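Local coordinates for protein alpha-galactosidase (Thermus thermophilus, PDB 6LCJ) that probably hydrolyses terminal alpha-galactosidic linkages as a GH36 glycosidase and assembles as a hexamer, at residues A186-E191 and G446-F451; G198-L203 and G231-P236; P236-A241 and R270-L275; T408-L413 and P437-P442. All coordinates share one frame; numbering follows the deposited sequence.

Contact 1 of 4, residues A186-E191 and G446-F451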
loop_
_atom_site.group_PDB
_atom_site.type_symbol
_atom_site.label_atom_id
_atom_site.label_comp_id
_atom_site.label_asym_id
_atom_site.label_seq_id
_atom_site.Cartn_x
_atom_site.Cartn_y
_atom_site.Cartn_z
ATOM N N ALA E 186 52.491 32.813 12.736
ATOM C CA ALA E 186 53.580 32.675 13.698
ATOM C C ALA E 186 53.743 33.909 14.584
ATOM O O ALA E 186 54.332 33.813 15.668
ATOM C CB ALA E 186 54.884 32.369 12.961
ATOM N N ALA E 187 53.214 35.060 14.164
ATOM C CA ALA E 187 53.265 36.253 15.002
ATOM C C ALA E 187 52.339 36.171 16.214
ATOM O O ALA E 187 52.497 36.965 17.143
ATOM C CB ALA E 187 52.915 37.484 14.166
ATOM N N PHE E 188 51.388 35.240 16.236
ATOM C CA PHE E 188 50.401 35.148 17.306
ATOM C C PHE E 188 50.790 34.068 18.308
ATOM O O PHE E 188 51.602 33.191 18.028
ATOM C CB PHE E 188 49.008 34.860 16.725
ATOM C CG PHE E 188 48.416 36.018 15.967
ATOM C CD1 PHE E 188 48.788 36.267 14.649
ATOM C CD2 PHE E 188 47.505 36.873 16.580
ATOM C CE1 PHE E 188 48.246 37.336 13.958
ATOM C CE2 PHE E 188 46.956 37.958 15.893
ATOM C CZ PHE E 188 47.322 38.191 14.587
ATOM N N SER E 189 50.158 34.106 19.477
ATOM C CA SER E 189 50.496 33.158 20.536
ATOM C C SER E 189 49.856 31.790 20.323
ATOM O O SER E 189 49.170 31.283 21.213
ATOM C CB SER E 189 50.067 33.710 21.892
ATOM O OG SER E 189 50.887 34.784 22.297
ATOM N N PHE E 190 50.056 31.184 19.158
ATOM C CA PHE E 190 49.611 29.817 18.921
ATOM C C PHE E 190 50.710 28.843 19.327
ATOM O O PHE E 190 51.885 29.198 19.421
ATOM C CB PHE E 190 49.250 29.593 17.449
ATOM C CG PHE E 190 47.981 30.260 17.030
ATOM C CD1 PHE E 190 46.752 29.754 17.436
ATOM C CD2 PHE E 190 48.009 31.399 16.223
ATOM C CE1 PHE E 190 45.554 30.380 17.035
ATOM C CE2 PHE E 190 46.826 32.032 15.826
ATOM C CZ PHE E 190 45.597 31.524 16.233
ATOM N N GLU E 191 50.314 27.595 19.554
ATOM C CA GLU E 191 51.259 26.522 19.830
ATOM C C GLU E 191 51.267 25.424 18.778
ATOM O O GLU E 191 52.242 24.673 18.716
ATOM C CB GLU E 191 50.969 25.892 21.200
ATOM C CG GLU E 191 50.303 26.869 22.156
ATOM C CD GLU E 191 50.158 26.324 23.554
ATOM O OE1 GLU E 191 49.016 26.022 23.971
ATOM O OE2 GLU E 191 51.187 26.209 24.245
ATOM N N GLY E 446 43.746 42.309 17.293
ATOM C CA GLY E 446 43.959 42.543 18.707
ATOM C C GLY E 446 43.090 41.655 19.567
ATOM O O GLY E 446 43.530 41.154 20.603
ATOM N N ARG E 447 41.846 41.433 19.144
ATOM C CA ARG E 447 40.974 40.558 19.915
ATOM C C ARG E 447 41.490 39.130 19.919
ATOM O O ARG E 447 41.456 38.467 20.959
ATOM C CB ARG E 447 39.554 40.627 19.383
ATOM C CG ARG E 447 38.779 41.699 20.093
ATOM C CD ARG E 447 37.468 41.955 19.452
ATOM N NE ARG E 447 36.529 40.870 19.675
ATOM C CZ ARG E 447 35.989 40.156 18.700
ATOM N NH1 ARG E 447 36.306 40.420 17.432
ATOM N NH2 ARG E 447 35.136 39.180 18.995
ATOM N N LEU E 448 41.989 38.650 18.772
ATOM C CA LEU E 448 42.518 37.292 18.701
ATOM C C LEU E 448 43.718 37.115 19.629
ATOM O O LEU E 448 43.800 36.125 20.366
ATOM C CB LEU E 448 42.896 36.942 17.259
ATOM C CG LEU E 448 43.670 35.619 17.065
ATOM C CD1 LEU E 448 42.869 34.384 17.581
ATOM C CD2 LEU E 448 44.136 35.425 15.615
ATOM N N GLU E 449 44.646 38.072 19.635
ATOM C CA GLU E 449 45.803 37.946 20.518
ATOM C C GLU E 449 45.404 37.991 21.992
ATOM O O GLU E 449 45.918 37.211 22.798
ATOM C CB GLU E 449 46.839 39.026 20.205
ATOM C CG GLU E 449 48.174 38.823 20.935
ATOM C CD GLU E 449 48.775 37.395 20.811
ATOM O OE1 GLU E 449 48.471 36.645 19.848
ATOM O OE2 GLU E 449 49.581 37.023 21.691
ATOM N N ALA E 450 44.503 38.897 22.376
ATOM C CA ALA E 450 44.068 38.896 23.768
ATOM C C ALA E 450 43.359 37.593 24.130
ATOM O O ALA E 450 43.451 37.125 25.270
ATOM C CB ALA E 450 43.174 40.102 24.048
ATOM N N PHE E 451 42.668 36.982 23.168
ATOM C CA PHE E 451 42.022 35.691 23.406
ATOM C C PHE E 451 43.061 34.608 23.703
ATOM O O PHE E 451 42.941 33.865 24.685
ATOM C CB PHE E 451 41.166 35.342 22.184
ATOM C CG PHE E 451 40.628 33.928 22.160
ATOM C CD1 PHE E 451 39.562 33.554 22.979
ATOM C CD2 PHE E 451 41.145 32.992 21.264
ATOM C CE1 PHE E 451 39.038 32.272 22.930
ATOM C CE2 PHE E 451 40.620 31.699 21.196
ATOM C CZ PHE E 451 39.567 31.339 22.038
#

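Contact 2 of 4, residues G198-L203 and G231-P236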
loop_
_atom_site.group_PDB
_atom_site.type_symbol
_atom_site.label_atom_id
_atom_site.label_comp_id
_atom_site.label_asym_id
_atom_site.label_seq_id
_atom_site.Cartn_x
_atom_site.Cartn_y
_atom_site.Cartn_z
ATOM N N GLY E 198 42.443 18.062 2.912
ATOM C CA GLY E 198 42.860 18.693 1.678
ATOM C C GLY E 198 44.300 18.450 1.256
ATOM O O GLY E 198 44.684 18.800 0.136
ATOM N N TRP E 199 45.118 17.880 2.137
ATOM C CA TRP E 199 46.503 17.588 1.783
ATOM C C TRP E 199 46.689 16.225 1.119
ATOM O O TRP E 199 47.694 16.028 0.431
ATOM C CB TRP E 199 47.397 17.656 3.022
ATOM C CG TRP E 199 47.094 16.588 4.029
ATOM C CD1 TRP E 199 46.192 16.658 5.051
ATOM C CD2 TRP E 199 47.689 15.286 4.109
ATOM N NE1 TRP E 199 46.185 15.482 5.762
ATOM C CE2 TRP E 199 47.100 14.625 5.211
ATOM C CE3 TRP E 199 48.662 14.614 3.356
ATOM C CZ2 TRP E 199 47.452 13.325 5.579
ATOM C CZ3 TRP E 199 49.016 13.329 3.729
ATOM C CH2 TRP E 199 48.410 12.697 4.832
ATOM N N GLN E 200 45.747 15.301 1.288
ATOM C CA GLN E 200 45.897 13.905 0.895
ATOM C C GLN E 200 45.433 13.663 -0.543
ATOM O O GLN E 200 44.702 14.458 -1.136
ATOM C CB GLN E 200 45.119 13.001 1.857
ATOM C CG GLN E 200 43.601 13.040 1.688
ATOM C CD GLN E 200 42.941 14.314 2.256
ATOM O OE1 GLN E 200 43.612 15.241 2.711
ATOM N NE2 GLN E 200 41.620 14.349 2.228
ATOM N N ARG E 201 45.870 12.530 -1.108
ATOM C CA ARG E 201 45.432 12.173 -2.456
ATOM C C ARG E 201 44.015 11.614 -2.466
ATOM O O ARG E 201 43.270 11.845 -3.426
ATOM C CB ARG E 201 46.393 11.162 -3.080
ATOM C CG ARG E 201 47.819 11.666 -3.251
ATOM C CD ARG E 201 48.753 10.545 -3.703
ATOM N NE ARG E 201 48.415 10.088 -5.051
ATOM C CZ ARG E 201 48.644 10.796 -6.157
ATOM N NH1 ARG E 201 49.222 11.995 -6.075
ATOM N NH2 ARG E 201 48.296 10.310 -7.348
ATOM N N ALA E 202 43.621 10.897 -1.416
ATOM C CA ALA E 202 42.315 10.252 -1.351
ATOM C C ALA E 202 42.117 9.705 0.053
ATOM O O ALA E 202 43.069 9.571 0.827
ATOM C CB ALA E 202 42.186 9.118 -2.380
ATOM N N LEU E 203 40.865 9.375 0.370
ATOM C CA LEU E 203 40.607 8.578 1.559
ATOM C C LEU E 203 41.263 7.214 1.401
ATOM O O LEU E 203 40.997 6.501 0.430
ATOM C CB LEU E 203 39.110 8.422 1.776
ATOM C CG LEU E 203 38.323 9.694 2.048
ATOM C CD1 LEU E 203 36.859 9.324 2.171
ATOM C CD2 LEU E 203 38.847 10.433 3.303
ATOM N N GLY E 231 50.525 20.002 13.065
ATOM C CA GLY E 231 49.328 19.189 13.234
ATOM C C GLY E 231 48.819 18.704 11.892
ATOM O O GLY E 231 48.899 19.429 10.897
ATOM N N LEU E 232 48.303 17.467 11.865
ATOM C CA LEU E 232 47.803 16.863 10.638
ATOM C C LEU E 232 46.511 16.099 10.919
ATOM O O LEU E 232 46.304 15.567 12.017
ATOM C CB LEU E 232 48.865 15.943 10.015
ATOM C CG LEU E 232 48.728 15.427 8.576
ATOM C CD1 LEU E 232 48.776 16.541 7.552
ATOM C CD2 LEU E 232 49.834 14.418 8.288
ATOM N N TRP E 233 45.653 16.044 9.897
ATOM C CA TRP E 233 44.307 15.483 9.946
ATOM C C TRP E 233 44.245 14.166 9.180
ATOM O O TRP E 233 44.727 14.083 8.048
ATOM C CB TRP E 233 43.320 16.482 9.319
ATOM C CG TRP E 233 41.888 16.032 9.139
ATOM C CD1 TRP E 233 40.851 16.249 10.003
ATOM C CD2 TRP E 233 41.331 15.332 8.018
ATOM N NE1 TRP E 233 39.687 15.731 9.490
ATOM C CE2 TRP E 233 39.954 15.155 8.276
ATOM C CE3 TRP E 233 41.858 14.836 6.822
ATOM C CZ2 TRP E 233 39.104 14.496 7.386
ATOM C CZ3 TRP E 233 41.002 14.181 5.933
ATOM C CH2 TRP E 233 39.647 14.017 6.227
ATOM N N PHE E 234 43.609 13.150 9.771
ATOM C CA PHE E 234 43.296 11.904 9.070
ATOM C C PHE E 234 41.854 11.489 9.338
ATOM O O PHE E 234 41.263 11.859 10.349
ATOM C CB PHE E 234 44.200 10.736 9.499
ATOM C CG PHE E 234 45.651 10.986 9.299
ATOM C CD1 PHE E 234 46.406 11.588 10.297
ATOM C CD2 PHE E 234 46.273 10.605 8.120
ATOM C CE1 PHE E 234 47.750 11.832 10.119
ATOM C CE2 PHE E 234 47.626 10.833 7.926
ATOM C CZ PHE E 234 48.369 11.450 8.933
ATOM N N ALA E 235 41.302 10.680 8.426
ATOM C CA ALA E 235 40.063 9.924 8.643
ATOM C C ALA E 235 40.422 8.459 8.424
ATOM O O ALA E 235 40.088 7.876 7.382
ATOM C CB ALA E 235 38.933 10.371 7.712
ATOM N N PRO E 236 41.099 7.830 9.391
ATOM C CA PRO E 236 41.861 6.607 9.076
ATOM C C PRO E 236 41.016 5.400 8.667
ATOM O O PRO E 236 41.507 4.568 7.895
ATOM C CB PRO E 236 42.645 6.341 10.374
ATOM C CG PRO E 236 41.934 7.115 11.430
ATOM C CD PRO E 236 41.324 8.299 10.770
#

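Contact 3 of 4, residues P236-A241 and R270-L275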
loop_
_atom_site.group_PDB
_atom_site.type_symbol
_atom_site.label_atom_id
_atom_site.label_comp_id
_atom_site.label_asym_id
_atom_site.label_seq_id
_atom_site.Cartn_x
_atom_site.Cartn_y
_atom_site.Cartn_z
ATOM N N PRO E 236 41.099 7.830 9.391
ATOM C CA PRO E 236 41.861 6.607 9.076
ATOM C C PRO E 236 41.016 5.400 8.667
ATOM O O PRO E 236 41.507 4.568 7.895
ATOM C CB PRO E 236 42.645 6.341 10.374
ATOM C CG PRO E 236 41.934 7.115 11.430
ATOM C CD PRO E 236 41.324 8.299 10.770
ATOM N N PHE E 237 39.774 5.268 9.138
ATOM C CA PHE E 237 38.961 4.095 8.837
ATOM C C PHE E 237 37.883 4.362 7.793
ATOM O O PHE E 237 36.934 3.574 7.675
ATOM C CB PHE E 237 38.321 3.557 10.108
ATOM C CG PHE E 237 39.314 3.143 11.130
ATOM C CD1 PHE E 237 39.875 1.879 11.099
ATOM C CD2 PHE E 237 39.695 4.020 12.131
ATOM C CE1 PHE E 237 40.798 1.498 12.059
ATOM C CE2 PHE E 237 40.606 3.653 13.066
ATOM C CZ PHE E 237 41.158 2.393 13.050
ATOM N N LEU E 238 38.030 5.424 7.012
ATOM C CA LEU E 238 37.038 5.830 6.037
ATOM C C LEU E 238 37.605 5.669 4.639
ATOM O O LEU E 238 38.778 5.963 4.397
ATOM C CB LEU E 238 36.622 7.280 6.277
ATOM C CG LEU E 238 35.195 7.705 5.964
ATOM C CD1 LEU E 238 34.237 7.032 6.893
ATOM C CD2 LEU E 238 35.111 9.196 6.105
ATOM N N VAL E 239 36.762 5.234 3.709
ATOM C CA VAL E 239 37.200 4.953 2.350
ATOM C C VAL E 239 35.998 5.121 1.428
ATOM O O VAL E 239 34.851 5.017 1.862
ATOM C CB VAL E 239 37.810 3.535 2.301
ATOM C CG1 VAL E 239 36.726 2.472 2.340
ATOM C CG2 VAL E 239 38.685 3.370 1.118
ATOM N N THR E 240 36.251 5.437 0.166
ATOM C CA THR E 240 35.183 5.506 -0.830
ATOM C C THR E 240 35.395 4.440 -1.904
ATOM O O THR E 240 36.444 3.799 -1.980
ATOM C CB THR E 240 35.103 6.893 -1.486
ATOM O OG1 THR E 240 36.352 7.199 -2.118
ATOM C CG2 THR E 240 34.794 7.955 -0.460
ATOM N N ALA E 241 34.382 4.260 -2.759
ATOM C CA ALA E 241 34.520 3.302 -3.856
ATOM C C ALA E 241 35.685 3.657 -4.772
ATOM O O ALA E 241 36.366 2.759 -5.273
ATOM C CB ALA E 241 33.224 3.211 -4.657
ATOM N N ARG E 270 30.052 11.715 -2.290
ATOM C CA ARG E 270 30.061 10.294 -2.608
ATOM C C ARG E 270 29.709 9.443 -1.396
ATOM O O ARG E 270 29.890 9.868 -0.247
ATOM C CB ARG E 270 31.428 9.867 -3.152
ATOM C CG ARG E 270 32.569 10.427 -2.355
ATOM C CD ARG E 270 33.862 10.093 -3.039
ATOM N NE ARG E 270 33.753 10.272 -4.477
ATOM C CZ ARG E 270 34.450 11.177 -5.152
ATOM N NH1 ARG E 270 35.294 11.971 -4.501
ATOM N NH2 ARG E 270 34.304 11.286 -6.468
ATOM N N PRO E 271 29.206 8.227 -1.625
ATOM C CA PRO E 271 28.963 7.295 -0.518
ATOM C C PRO E 271 30.250 6.917 0.192
ATOM O O PRO E 271 31.298 6.741 -0.427
ATOM C CB PRO E 271 28.337 6.079 -1.209
ATOM C CG PRO E 271 27.761 6.617 -2.460
ATOM C CD PRO E 271 28.710 7.692 -2.898
ATOM N N LEU E 272 30.145 6.769 1.506
ATOM C CA LEU E 272 31.266 6.442 2.365
ATOM C C LEU E 272 31.171 4.995 2.820
ATOM O O LEU E 272 30.083 4.454 3.031
ATOM C CB LEU E 272 31.308 7.354 3.591
ATOM C CG LEU E 272 31.264 8.854 3.315
ATOM C CD1 LEU E 272 31.255 9.595 4.633
ATOM C CD2 LEU E 272 32.437 9.260 2.445
ATOM N N TYR E 273 32.333 4.388 2.984
ATOM C CA TYR E 273 32.462 3.024 3.447
ATOM C C TYR E 273 33.529 3.024 4.520
ATOM O O TYR E 273 34.276 3.988 4.670
ATOM C CB TYR E 273 32.813 2.066 2.292
ATOM C CG TYR E 273 31.765 2.090 1.211
ATOM C CD1 TYR E 273 30.521 1.514 1.420
ATOM C CD2 TYR E 273 32.004 2.706 0.005
ATOM C CE1 TYR E 273 29.552 1.538 0.459
ATOM C CE2 TYR E 273 31.033 2.731 -0.981
ATOM C CZ TYR E 273 29.809 2.147 -0.743
ATOM O OH TYR E 273 28.836 2.167 -1.712
ATOM N N ALA E 274 33.582 1.940 5.279
ATOM C CA ALA E 274 34.440 1.858 6.442
ATOM C C ALA E 274 35.453 0.744 6.241
ATOM O O ALA E 274 35.184 -0.241 5.545
ATOM C CB ALA E 274 33.623 1.604 7.711
ATOM N N LEU E 275 36.628 0.916 6.841
ATOM C CA LEU E 275 37.567 -0.180 6.997
ATOM C C LEU E 275 37.260 -0.898 8.300
ATOM O O LEU E 275 36.835 -0.279 9.277
ATOM C CB LEU E 275 39.009 0.325 6.985
ATOM C CG LEU E 275 39.416 1.041 5.697
ATOM C CD1 LEU E 275 40.774 1.703 5.879
ATOM C CD2 LEU E 275 39.412 0.106 4.487
HETATM O O HOH W 1 31.624 5.648 -3.011
#

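Contact 4 of 4, residues T408-L413 and P437-P442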
loop_
_atom_site.group_PDB
_atom_site.type_symbol
_atom_site.label_atom_id
_atom_site.label_comp_id
_atom_site.label_asym_id
_atom_site.label_seq_id
_atom_site.Cartn_x
_atom_site.Cartn_y
_atom_site.Cartn_z
ATOM N N THR E 408 35.115 39.022 10.483
ATOM C CA THR E 408 33.810 39.271 9.918
ATOM C C THR E 408 33.814 39.120 8.405
ATOM O O THR E 408 32.742 39.020 7.804
ATOM C CB THR E 408 33.325 40.667 10.329
ATOM O OG1 THR E 408 34.416 41.592 10.268
ATOM C CG2 THR E 408 32.804 40.633 11.755
ATOM N N ARG E 409 34.984 39.073 7.780
ATOM C CA ARG E 409 35.070 38.772 6.360
ATOM C C ARG E 409 34.937 37.271 6.166
ATOM O O ARG E 409 35.448 36.480 6.969
ATOM C CB ARG E 409 36.392 39.278 5.780
ATOM C CG ARG E 409 36.547 40.793 5.962
ATOM C CD ARG E 409 37.882 41.356 5.476
ATOM N NE ARG E 409 37.977 41.338 4.027
ATOM C CZ ARG E 409 39.023 40.856 3.367
ATOM N NH1 ARG E 409 40.052 40.379 4.052
ATOM N NH2 ARG E 409 39.043 40.848 2.035
ATOM N N PHE E 410 34.224 36.883 5.108
ATOM C CA PHE E 410 34.014 35.474 4.785
ATOM C C PHE E 410 33.385 34.738 5.961
ATOM O O PHE E 410 33.841 33.671 6.374
ATOM C CB PHE E 410 35.325 34.824 4.353
ATOM C CG PHE E 410 35.994 35.564 3.241
ATOM C CD1 PHE E 410 35.370 35.672 1.997
ATOM C CD2 PHE E 410 37.212 36.200 3.445
ATOM C CE1 PHE E 410 35.962 36.377 0.965
ATOM C CE2 PHE E 410 37.815 36.910 2.416
ATOM C CZ PHE E 410 37.190 36.995 1.172
ATOM N N ASN E 411 32.331 35.342 6.512
ATOM C CA ASN E 411 31.676 34.838 7.712
ATOM C C ASN E 411 30.325 35.527 7.801
ATOM O O ASN E 411 30.237 36.727 7.568
ATOM C CB ASN E 411 32.540 35.104 8.958
ATOM C CG ASN E 411 31.945 34.523 10.220
ATOM O OD1 ASN E 411 30.938 33.822 10.163
ATOM N ND2 ASN E 411 32.554 34.829 11.380
ATOM N N LEU E 412 29.270 34.769 8.077
ATOM C CA LEU E 412 27.942 35.347 8.203
ATOM C C LEU E 412 27.532 35.546 9.646
ATOM O O LEU E 412 26.449 36.080 9.898
ATOM C CB LEU E 412 26.889 34.472 7.520
ATOM C CG LEU E 412 27.019 34.206 6.031
ATOM C CD1 LEU E 412 25.769 33.458 5.548
ATOM C CD2 LEU E 412 27.266 35.515 5.261
ATOM N N LEU E 413 28.366 35.125 10.590
ATOM C CA LEU E 413 27.988 35.144 11.992
ATOM C C LEU E 413 27.953 36.569 12.532
ATOM O O LEU E 413 28.754 37.428 12.150
ATOM C CB LEU E 413 28.969 34.307 12.797
ATOM C CG LEU E 413 28.797 32.802 12.638
ATOM C CD1 LEU E 413 29.989 32.095 13.248
ATOM C CD2 LEU E 413 27.502 32.380 13.295
ATOM N N PRO E 437 45.218 35.417 9.505
ATOM C CA PRO E 437 45.419 36.793 10.002
ATOM C C PRO E 437 45.211 37.856 8.936
ATOM O O PRO E 437 44.682 38.934 9.237
ATOM C CB PRO E 437 46.865 36.769 10.524
ATOM C CG PRO E 437 47.107 35.346 10.877
ATOM C CD PRO E 437 46.354 34.539 9.842
ATOM N N SER E 438 45.553 37.568 7.683
ATOM C CA SER E 438 45.310 38.547 6.635
ATOM C C SER E 438 43.826 38.764 6.335
ATOM O O SER E 438 43.499 39.705 5.609
ATOM C CB SER E 438 46.045 38.133 5.364
ATOM O OG SER E 438 45.605 36.871 4.900
ATOM N N TRP E 439 42.921 37.934 6.855
ATOM C CA TRP E 439 41.492 38.187 6.710
ATOM C C TRP E 439 40.926 39.019 7.853
ATOM O O TRP E 439 39.746 39.407 7.801
ATOM C CB TRP E 439 40.710 36.876 6.646
ATOM C CG TRP E 439 40.922 36.060 5.422
ATOM C CD1 TRP E 439 41.851 36.260 4.450
ATOM C CD2 TRP E 439 40.197 34.878 5.049
ATOM N NE1 TRP E 439 41.745 35.286 3.495
ATOM C CE2 TRP E 439 40.733 34.429 3.836
ATOM C CE3 TRP E 439 39.144 34.165 5.624
ATOM C CZ2 TRP E 439 40.251 33.296 3.180
ATOM C CZ3 TRP E 439 38.665 33.045 4.973
ATOM C CH2 TRP E 439 39.217 32.619 3.765
ATOM N N LEU E 440 41.731 39.281 8.885
ATOM C CA LEU E 440 41.296 40.004 10.073
ATOM C C LEU E 440 41.529 41.505 9.918
ATOM O O LEU E 440 42.596 41.930 9.468
ATOM C CB LEU E 440 42.055 39.486 11.294
ATOM C CG LEU E 440 41.870 38.025 11.707
ATOM C CD1 LEU E 440 42.678 37.758 12.973
ATOM C CD2 LEU E 440 40.396 37.730 11.934
ATOM N N LEU E 441 40.535 42.304 10.300
ATOM C CA LEU E 441 40.751 43.733 10.500
ATOM C C LEU E 441 41.655 43.955 11.718
ATOM O O LEU E 441 41.839 43.051 12.538
ATOM C CB LEU E 441 39.412 44.448 10.683
ATOM C CG LEU E 441 38.391 44.301 9.541
ATOM C CD1 LEU E 441 37.041 44.889 9.920
ATOM C CD2 LEU E 441 38.904 44.929 8.271
ATOM N N PRO E 442 42.256 45.147 11.840
ATOM C CA PRO E 442 43.126 45.430 13.011
ATOM C C PRO E 442 42.460 45.232 14.366
ATOM O O PRO E 442 43.065 44.660 15.279
ATOM C CB PRO E 442 43.517 46.897 12.795
ATOM C CG PRO E 442 43.493 47.057 11.309
ATOM C CD PRO E 442 42.381 46.175 10.792
#

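Contact 1 of 4, residues A186-E191 and G446-F451
A polar two-pronged grip backed by an aromatic-aliphatic patch ties an alpha-beta loop of the TIM barrel to the helix that follows its eighth strand. The loop 186-191 runs from helix 175-185 into the second strand, 192-195, while 446-451 belongs to helix 442-453. The loop bends at Ser189, the centre of an inverse gamma turn. This turn presents the amide and the hydroxyl of Ser189 together to the carboxylate of Glu449. The Glu449 side chain leaves the helix with CG anti to its backbone N and then bends at chi2 (50°), so that both oxygens face the turn. Ser189 N donates to Glu449 OE1 at 3.1 Å, nearly straight at 161°. Each oxygen uses its syn lone pair, so the two bonds fix the rotation of the carboxylate as well as its position. Beside this pair lies the apolar part. Leu448 CD2 sits over one face of the Phe188 ring, 4.1 Å from the centroid, in a CH-pi contact, and the two side chains cross at about a right angle. The other methyl, Leu448 CD1, reaches the tip of the neighbouring ring at Phe190 CZ, 4.2 Å away. Leu448 thus divides its branches between two aromatic groups of the loop. Phe190 also pairs edge-to-face with Trp163 of the first barrel strand, and Leu452, one turn along the helix, touches Phe188, Ser189 and Phe190. The shortest link is the hydroxyl bond, in which Ser189 OG donates to Glu449 OE2 at 2.7 Å.

Contact 2 of 4, residues G198-L203 and G231-P236
The indole of Trp199 is the main projection here, its edge meeting Trp233 O and the ring of Phe234 while Leu232 covers a face. Its CG occupies the crowded position between backbone N and carbonyl carbon (chi1 66°), which turns the ring toward strand 231-234. Leu232 CD1 lies over one face of the indole, 3.4 Å from the centroid of the five-membered ring and close to its normal, a tight CH-pi contact. The opposite face is covered by Gln200 CB, placed over the centre of the ring, so the indole is sandwiched between its own neighbour and the strand. At the rim, Trp199 NE1 donates to Trp233 O at 3.1 Å, the acceptor lying almost exactly in the ring plane. Segment 231-236 carries the end of 229-234, the third strand of the TIM barrel, and 198-203 belongs to the excursion that follows the second strand. The contact therefore lies by the C-terminal ends of the barrel strands, the side on which TIM-barrel enzymes have their active sites. The six-membered ring of Trp199 points its edge at the Phe234 ring in an offset edge-to-face pair, planes at 87°, with Trp199 CZ2 and Phe234 CE2 closest at 3.4 Å. Trp233, CG anti to its backbone N, brings the six-membered end of its ring beside the Gln200 amide, Trp233 CZ3 lying 3.8 Å from Gln200 NE2, while its NE1 bonds Asp304 OD2. That amide is bent back at chi2 and held at both ends: Asp197 takes its NE2, and Gly198 N donates to Gln200 OE1. Leu203 CD2 nudges Ala235 CB at 4.4 Å.

Contact 3 of 4, residues P236-A241 and R270-L275
Val239 and Tyr273 stand next to each other on one face of a small antiparallel sheet, with Val239 CG1 packed 3.9 Å from Tyr273 CB. That methyl occupies the crowded position between backbone N and carbonyl carbon, where it also comes near Leu275 CD2. The Tyr273 ring leans along the strand and turns its edge to the end of the partner segment, with Ala241 N close to the ring plane and 4.0 Å from Tyr273 CD2. The other face carries Leu238 and Ala274; from it Leu238 CD2 reaches diagonally to Leu272 CD1 at 4.1 Å. Strands 238-240 and 270-274 are neighbours in a three-stranded antiparallel sheet, completed by 263-267, inserted between the third barrel strand and helix 280-296 of the TIM barrel. Val239 and Tyr273 are an antiparallel hydrogen-bonded pair: Tyr273 N meets Val239 O at 2.8 Å nearly along the C=O axis, while Val239 N approaches Tyr273 O from above the carbonyl plane. Past the strand end, Leu275 N donates to Phe237 O at 2.8 Å. The Thr240 and Arg270 side chains cross obliquely, Thr240 CG2 touching Arg270 CD at 3.5 Å. The Arg270 guanidinium forms a salt bridge with Asp242, and one water joins Ala241 N to Pro271 O.

Contact 4 of 4, residues T408-L413 and P437-P442
An edge-to-face aromatic pair, Phe410 against Trp439, joins the beta-alpha loops that follow the seventh and eighth strands of the TIM barrel, near the surface of the subunit. Phe410 CD2 hangs over one face of the indole, offset toward its rim and 3.6 Å from Trp439 CE3. The centroids of the Phe410 ring and the six-membered ring lie 4.6 Å apart, with planes at 51°, so the pair is well short of perpendicular. Beside it, Arg409 runs along the backbone: its CD is 3.6 Å from Trp439 O, and the edge of the guanidinium, at NH1, faces Trp439 CA. Leu441 CD1 approaches Thr408 OG1 at 4.2 Å.

Next come the groups that set this shell. Phe410 has left-handed backbone angles (phi 56°, psi 48°), which turn the chain sharply after Arg409. Trp439 ends a short 3-10 segment, with Leu440 N bonded to Pro437 O at 3.0 Å, and its ring also meets Phe169 edge-to-face. Leu441 is the N-cap of helix 442-453, where Glu444 accepts from Leu441 N and also bonds Thr408 OG1. Arg409 NE bonds Thr408 OG1 of a second subunit, reciprocally, and Leu441 packs on Arg409 of that subunit, bringing both loops to one interface of the hexamer. Farther along the first loop, an Asx turn holds the chain, Leu413 N donating to Asn411 OD1 at 2.9 Å.

How the contacts relate
The four contacts fall into two neighbouring pairs on one barrel. Contacts 2 and 3 share Pro236, have centres about 13 Å apart and touch where Leu203 CD1 meets Thr240 CG2 at 3.6 Å; strand 229-234 leads through Pro236 and Phe237 into strand 238-240. Both lie by the C-terminal strand ends, where TIM-barrel enzymes have their active sites, whereas the loop of contact 1 enters its strand from the N-terminal end. Contacts 1 and 4, with centres about 15 Å apart, meet through Phe188 CE1 and Pro437 CB at 3.7 Å. The pairs do not touch: contacts 1 and 2 approach to about 8 Å between nearest atoms. Contact 4 alone of the four is touched by another subunit.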